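Local structure of mutT/nudix family protein (Listeria innocua, 3I9X) at residues A[27-32]-A[118-123]. The protein is probably a hydrolase of the Nudix family, with no established substrate, represented here by the part carrying its Nudix domain. Residues are numbered along the deposited sequence; the frame is centred on the assembly and turned at random.
Sequences GYTSDM and IISRAF
S120 OG stands anti to its backbone N (chi1 161°), and D31 CG lies anti to its own carbonyl carbon (chi1 -67°); across the strands the serine hydroxyl donates a hydrogen bond to D31 OD2, 2.8 Å from S120 OG, on the anti lone pair. T29 OG1 donates to the same oxygen from above the carboxylate plane, 3.0 Å from OG1 to D31 OD2, so two hydroxyls grip one buried carboxylate oxygen, which also bonds a bound glycerol. Beyond this polar cluster T29 CG2 meets I118 CG2 at 3.7 Å, the side chains crossing at about a right angle. On the other face, the Y28 ring turns its CD1 edge to I119 O, 3.3 Å away, and lies beside R121, ring and guanidinium planes 18° apart. Y28 OH touches R121 CB but bonds D108 of the second subunit; R121 NH1 bonds G105 O. S30 OG approaches F123 CE2 at 3.3 Å and hydrogen-bonds A82 O. Five backbone bonds, from I119 N to G27 O through F123 N to D31 O, join the strands in parallel register. This parallel pair belongs to the mixed sheet of the Nudix fold: strand 69-75 flanks 27-32, strand 102-107 flanks 118-123, and helix 82-94 packs on the face bearing Y28, S30, R121 and F123.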
loop_
_atom_site.group_PDB
_atom_site.type_symbol
_atom_site.label_atom_id
_atom_site.label_comp_id
_atom_site.label_asym_id
_atom_site.label_seq_id
_atom_site.Cartn_x
_atom_site.Cartn_y
_atom_site.Cartn_z
ATOM N N GLY A 27 -4.407 -9.105 10.368
ATOM C CA GLY A 27 -4.187 -9.723 9.063
ATOM C C GLY A 27 -3.752 -8.758 7.988
ATOM O O GLY A 27 -4.029 -7.575 8.048
ATOM N N TYR A 28 -3.073 -9.317 7.001
ATOM C CA TYR A 28 -2.672 -8.620 5.818
ATOM C C TYR A 28 -3.132 -9.466 4.666
ATOM O O TYR A 28 -2.756 -10.635 4.594
ATOM C CB TYR A 28 -1.136 -8.543 5.816
ATOM C CG TYR A 28 -0.501 -7.737 4.726
ATOM C CD1 TYR A 28 -1.062 -6.524 4.282
ATOM C CD2 TYR A 28 0.733 -8.117 4.196
ATOM C CE1 TYR A 28 -0.434 -5.771 3.318
ATOM C CE2 TYR A 28 1.362 -7.364 3.232
ATOM C CZ TYR A 28 0.793 -6.183 2.791
ATOM O OH TYR A 28 1.451 -5.430 1.810
ATOM N N THR A 29 -3.884 -8.865 3.738
ATOM C CA THR A 29 -4.333 -9.560 2.535
ATOM C C THR A 29 -3.857 -8.914 1.225
ATOM O O THR A 29 -3.502 -7.740 1.176
ATOM C CB THR A 29 -5.864 -9.698 2.484
ATOM O OG1 THR A 29 -6.436 -8.403 2.388
ATOM C CG2 THR A 29 -6.404 -10.351 3.748
ATOM N N SER A 30 -3.794 -9.751 0.198
ATOM C CA SER A 30 -3.487 -9.381 -1.164
ATOM C C SER A 30 -4.752 -9.630 -1.977
ATOM O O SER A 30 -5.159 -10.779 -2.136
ATOM C CB SER A 30 -2.383 -10.284 -1.666
ATOM O OG SER A 30 -1.737 -9.718 -2.775
ATOM N N ASP A 31 -5.428 -8.565 -2.391
ATOM C CA ASP A 31 -6.695 -8.672 -3.147
ATOM C C ASP A 31 -6.525 -8.193 -4.586
ATOM O O ASP A 31 -5.853 -7.186 -4.842
ATOM C CB ASP A 31 -7.781 -7.881 -2.411
ATOM C CG ASP A 31 -8.128 -8.508 -1.067
ATOM O OD1 ASP A 31 -8.419 -9.730 -1.074
ATOM O OD2 ASP A 31 -8.066 -7.816 -0.015
ATOM N N MET A 32 -7.162 -8.920 -5.505
ATOM C CA MET A 32 -6.932 -8.795 -6.938
ATOM C C MET A 32 -8.181 -8.417 -7.728
ATOM O O MET A 32 -9.152 -9.172 -7.781
ATOM C CB MET A 32 -6.427 -10.118 -7.497
ATOM C CG MET A 32 -5.216 -10.731 -6.687
ATOM S SD MET A 32 -4.370 -12.119 -7.567
ATOM C CE MET A 32 -4.892 -11.521 -9.233
ATOM N N ILE A 118 -7.787 -5.700 9.454
ATOM C CA ILE A 118 -7.161 -6.406 8.310
ATOM C C ILE A 118 -6.832 -5.366 7.253
ATOM O O ILE A 118 -7.668 -4.529 6.905
ATOM C CB ILE A 118 -8.042 -7.578 7.780
ATOM C CG1 ILE A 118 -8.194 -8.656 8.863
ATOM C CG2 ILE A 118 -7.414 -8.239 6.569
ATOM C CD1 ILE A 118 -9.424 -9.510 8.698
ATOM N N ILE A 119 -5.577 -5.370 6.833
ATOM C CA ILE A 119 -5.061 -4.404 5.885
ATOM C C ILE A 119 -4.937 -5.131 4.557
ATOM O O ILE A 119 -4.338 -6.234 4.494
ATOM C CB ILE A 119 -3.694 -3.903 6.338
ATOM C CG1 ILE A 119 -3.834 -3.136 7.673
ATOM C CG2 ILE A 119 -3.043 -3.023 5.279
ATOM C CD1 ILE A 119 -2.649 -3.415 8.625
ATOM N N SER A 120 -5.578 -4.563 3.532
ATOM C CA SER A 120 -5.539 -5.121 2.190
ATOM C C SER A 120 -4.638 -4.344 1.243
ATOM O O SER A 120 -4.819 -3.166 1.067
ATOM C CB SER A 120 -6.940 -5.146 1.584
ATOM O OG SER A 120 -6.836 -5.255 0.183
ATOM N N ARG A 121 -3.722 -5.044 0.593
ATOM C CA ARG A 121 -2.938 -4.535 -0.504
ATOM C C ARG A 121 -3.625 -4.954 -1.815
ATOM O O ARG A 121 -3.792 -6.135 -2.125
ATOM C CB ARG A 121 -1.509 -5.079 -0.379
ATOM C CG ARG A 121 -0.452 -4.647 -1.450
ATOM C CD ARG A 121 -0.589 -3.290 -1.857
ATOM N NE ARG A 121 0.607 -2.748 -2.477
ATOM C CZ ARG A 121 0.679 -1.524 -3.006
ATOM N NH1 ARG A 121 -0.379 -0.724 -3.010
ATOM N NH2 ARG A 121 1.833 -1.088 -3.520
ATOM N N ALA A 122 -4.069 -3.978 -2.582
ATOM C CA ALA A 122 -4.883 -4.275 -3.741
ATOM C C ALA A 122 -4.124 -4.100 -5.059
ATOM O O ALA A 122 -3.337 -3.160 -5.222
ATOM C CB ALA A 122 -6.096 -3.444 -3.704
ATOM N N PHE A 123 -4.321 -5.035 -5.961
ATOM C CA PHE A 123 -3.677 -5.031 -7.252
ATOM C C PHE A 123 -4.757 -5.181 -8.318
ATOM O O PHE A 123 -5.812 -5.797 -8.035
ATOM C CB PHE A 123 -2.751 -6.241 -7.387
ATOM C CG PHE A 123 -1.590 -6.282 -6.392
ATOM C CD1 PHE A 123 -0.312 -5.814 -6.752
ATOM C CD2 PHE A 123 -1.744 -6.893 -5.156
ATOM C CE1 PHE A 123 0.764 -5.875 -5.872
ATOM C CE2 PHE A 123 -0.672 -6.974 -4.255
ATOM C CZ PHE A 123 0.582 -6.451 -4.610
#